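Local coordinates for protein ChiX (Serratia marcescens, PDB 5OPZ) that probably cleaves the L-Ala–D-Glu bond of peptidoglycan stem peptides as a zinc endopeptidase and is required for chitinase secretion, at residues Val78-Met83 and Pro126-Thr131. Sequence-based numbering, arbitrary orientation.
Sequences VDVVAM and PHFQLT. With ZN (zinc ion), chain C.
The His-127 ring meets Asp-79 at its edge, where OD1 lies near the ring plane, 3.2 Å from ND1; both atoms bind the zinc ion, so the short approach reflects a shared metal and not a hydrogen bond. Elsewhere along the ring edge NE2 donates to Gln-129 OE1 at 2.7 Å, close to the ring plane, a second-shell bond that, with the metal at ND1, helps to fix the ring's rotation, leaves ND1 for the metal and may make the imidazole a stronger ligand. The rings of His-72 and Trp-119 also meet His-127. Chi1 of -177° sets His-127 CG anti to the backbone N, and the turn of the ring about CB-CG then brings ND1 to the zinc ion, while the Asp-79 carboxylate, turned 68° from the ring, binds it through OD1 at 2.0 Å and keeps OD2 2.9 Å away.

The Phe-128 ring takes Val-80 CG2 at its edge, in plane, 3.8 Å from CE1; it also stacks on Trp-115 and packs against Val-102 of helix 92-109. Val-78 CG2 approaches Phe-128 CB on this same apolar side of the sheet.

Between the two side-chain layers, Val-78 and Phe-128 form an antiparallel hydrogen-bonded pair, with the Phe-128 N to Val-78 O bond nearly straight at 171°. Asp-79 and His-127 are the adjoining non-hydrogen-bonded pair, their CA atoms 4.5 Å apart, and Pro-126 O accepts from Val-80 N just beyond. Two central strands of an antiparallel sheet thus place neighbouring ligands on one face, and His-72 completes the His-Asp-His protein ligand set typical of the zinc site in MD-clan peptidases.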
ATOM      1  N   VAL A  78       4.156   0.464  -1.267  1.00  5.84           N
ATOM      2  CA  VAL A  78       3.558   0.436   0.064  1.00  5.31           C
ATOM      3  C   VAL A  78       2.829  -0.888   0.239  1.00  4.89           C
ATOM      4  O   VAL A  78       2.287  -1.442  -0.727  1.00  6.11           O
ATOM      5  CB  VAL A  78       2.576   1.608   0.309  1.00  6.25           C
ATOM      6  CG1 VAL A  78       3.328   2.933   0.241  1.00  6.78           C
ATOM      7  CG2 VAL A  78       1.441   1.592  -0.674  1.00  6.96           C
ATOM      8  N   ASP A  79       2.798  -1.346   1.496  1.00  4.75           N
ATOM      9  CA  ASP A  79       1.846  -2.365   1.947  1.00  5.59           C
ATOM     10  C   ASP A  79       0.819  -1.693   2.843  1.00  5.48           C
ATOM     11  O   ASP A  79       1.196  -0.982   3.750  1.00  7.73           O
ATOM     12  CB  ASP A  79       2.587  -3.453   2.694  1.00  6.50           C
ATOM     13  CG  ASP A  79       3.462  -4.312   1.823  1.00  6.72           C
ATOM     14  OD1 ASP A  79       3.454  -4.205   0.606  1.00  7.00           O
ATOM     15  OD2 ASP A  79       4.197  -5.135   2.366  1.00 10.41           O
ATOM     16  N   VAL A  80      -0.436  -1.902   2.513  1.00  5.77           N
ATOM     17  CA  VAL A  80      -1.519  -1.363   3.297  1.00  6.38           C
ATOM     18  C   VAL A  80      -2.061  -2.440   4.233  1.00  6.64           C
ATOM     19  O   VAL A  80      -1.886  -3.626   4.024  1.00  6.92           O
ATOM     20  CB  VAL A  80      -2.682  -0.803   2.449  1.00  6.41           C
ATOM     21  CG1 VAL A  80      -2.172   0.254   1.475  1.00  7.17           C
ATOM     22  CG2 VAL A  80      -3.402  -1.889   1.683  1.00  6.25           C
ATOM     23  N   VAL A  81      -2.688  -1.979   5.294  1.00  6.55           N
ATOM     24  CA  VAL A  81      -3.374  -2.844   6.232  1.00  6.60           C
ATOM     25  C   VAL A  81      -4.817  -2.335   6.378  1.00  5.87           C
ATOM     26  O   VAL A  81      -5.041  -1.139   6.704  1.00  7.52           O
ATOM     27  CB  VAL A  81      -2.659  -2.966   7.590  1.00  7.96           C
ATOM     28  CG1 VAL A  81      -2.470  -1.657   8.267  1.00  8.92           C
ATOM     29  CG2 VAL A  81      -3.387  -3.944   8.499  1.00  8.70           C
ATOM     30  N   ALA A  82      -5.787  -3.243   6.148  1.00  6.23           N
ATOM     31  CA  ALA A  82      -7.213  -2.865   6.309  1.00  6.59           C
ATOM     32  C   ALA A  82      -7.543  -2.739   7.798  1.00  6.52           C
ATOM     33  O   ALA A  82      -7.135  -3.593   8.589  1.00  6.99           O
ATOM     34  CB  ALA A  82      -8.090  -3.911   5.701  1.00  7.46           C
ATOM     35  N   MET A  83      -8.285  -1.678   8.127  0.70  7.38           N
ATOM     36  CA  MET A  83      -8.611  -1.324   9.517  0.70  7.56           C
ATOM     37  C   MET A  83     -10.124  -1.117   9.720  0.70  7.44           C
ATOM     38  O   MET A  83     -10.543  -0.066  10.199  0.70  8.30           O
ATOM     39  CB  MET A  83      -7.894  -0.001   9.879  0.70  9.88           C
ATOM     40  CG  MET A  83      -6.396   0.019   9.817  0.70 12.33           C
ATOM     41  SD  MET A  83      -5.700  -1.136  10.969  0.70 14.27           S
ATOM     42  CE  MET A  83      -6.152  -0.398  12.536  0.70 13.91           C
ATOM     43  N   PRO A 126      -2.078  -6.659   0.285  1.00  6.06           N
ATOM     44  CA  PRO A 126      -1.518  -5.387   0.781  1.00  5.96           C
ATOM     45  C   PRO A 126      -0.646  -4.561  -0.169  1.00  5.54           C
ATOM     46  O   PRO A 126      -0.572  -3.356   0.065  1.00  5.98           O
ATOM     47  CB  PRO A 126      -0.663  -5.824   1.956  1.00  6.06           C
ATOM     48  CG  PRO A 126      -1.387  -7.034   2.465  1.00  7.26           C
ATOM     49  CD  PRO A 126      -1.838  -7.767   1.239  1.00  7.40           C
ATOM     50  N   HIS A 127      -0.021  -5.156  -1.181  1.00  4.81           N
ATOM     51  CA  HIS A 127       1.062  -4.520  -1.896  1.00  4.45           C
ATOM     52  C   HIS A 127       0.604  -3.701  -3.052  1.00  4.58           C
ATOM     53  O   HIS A 127      -0.131  -4.174  -3.905  1.00  5.25           O
ATOM     54  CB  HIS A 127       2.011  -5.626  -2.364  1.00  4.42           C
ATOM     55  CG  HIS A 127       3.248  -5.130  -3.060  1.00  5.07           C
ATOM     56  ND1 HIS A 127       4.384  -4.743  -2.396  1.00  5.55           N
ATOM     57  CD2 HIS A 127       3.442  -4.785  -4.345  1.00  5.91           C
ATOM     58  CE1 HIS A 127       5.278  -4.294  -3.244  1.00  5.65           C
ATOM     59  NE2 HIS A 127       4.710  -4.278  -4.431  1.00  5.66           N
ATOM     60  N   PHE A 128       1.082  -2.454  -3.095  1.00  4.07           N
ATOM     61  CA  PHE A 128       0.886  -1.573  -4.253  1.00  4.50           C
ATOM     62  C   PHE A 128       2.256  -0.977  -4.659  1.00  5.04           C
ATOM     63  O   PHE A 128       3.050  -0.641  -3.756  1.00  6.24           O
ATOM     64  CB  PHE A 128      -0.071  -0.435  -3.970  1.00  4.13           C
ATOM     65  CG  PHE A 128      -1.460  -0.869  -3.673  1.00  4.60           C
ATOM     66  CD1 PHE A 128      -1.840  -1.295  -2.418  1.00  4.81           C
ATOM     67  CD2 PHE A 128      -2.349  -1.010  -4.695  1.00  4.48           C
ATOM     68  CE1 PHE A 128      -3.145  -1.670  -2.150  1.00  5.15           C
ATOM     69  CE2 PHE A 128      -3.662  -1.342  -4.456  1.00  5.45           C
ATOM     70  CZ  PHE A 128      -4.052  -1.715  -3.186  1.00  4.97           C
ATOM     71  N   GLN A 129       2.496  -0.782  -5.955  1.00  5.45           N
ATOM     72  CA  GLN A 129       3.780  -0.188  -6.373  1.00  5.63           C
ATOM     73  C   GLN A 129       3.620   0.619  -7.634  1.00  5.45           C
ATOM     74  O   GLN A 129       2.786   0.335  -8.481  1.00  6.36           O
ATOM     75  CB  GLN A 129       4.894  -1.236  -6.546  1.00  6.82           C
ATOM     76  CG  GLN A 129       4.613  -2.236  -7.653  1.00  7.97           C
ATOM     77  CD  GLN A 129       5.668  -3.261  -7.760  1.00  8.83           C
ATOM     78  OE1 GLN A 129       6.074  -3.871  -6.777  1.00 10.22           O
ATOM     79  NE2 GLN A 129       6.196  -3.431  -8.969  1.00 11.56           N
ATOM     80  N   LEU A 130       4.539   1.576  -7.769  1.00  5.29           N
ATOM     81  CA  LEU A 130       4.760   2.206  -9.062  1.00  5.29           C
ATOM     82  C   LEU A 130       5.500   1.229  -9.985  1.00  5.55           C
ATOM     83  O   LEU A 130       6.272   0.387  -9.521  1.00  7.10           O
ATOM     84  CB  LEU A 130       5.617   3.459  -8.912  1.00  5.40           C
ATOM     85  CG  LEU A 130       4.992   4.570  -8.036  1.00  6.07           C
ATOM     86  CD1 LEU A 130       5.970   5.700  -7.806  1.00  6.93           C
ATOM     87  CD2 LEU A 130       3.696   5.102  -8.649  1.00  7.04           C
ATOM     88  N   THR A 131       5.243   1.298 -11.287  1.00  6.41           N
ATOM     89  CA  THR A 131       5.848   0.328 -12.204  1.00  7.17           C
ATOM     90  C   THR A 131       7.308   0.651 -12.466  1.00  7.24           C
ATOM     91  O   THR A 131       7.707   1.823 -12.463  1.00  7.78           O
ATOM     92  CB  THR A 131       5.148   0.178 -13.568  1.00  9.59           C
ATOM     93  OG1 THR A 131       5.327   1.324 -14.364  1.00 11.37           O
ATOM     94  CG2 THR A 131       3.722  -0.052 -13.446  1.00  9.42           C
TER
HETATM   95 ZN    ZN C 201       4.989  -4.921  -0.444  1.00  7.54          ZN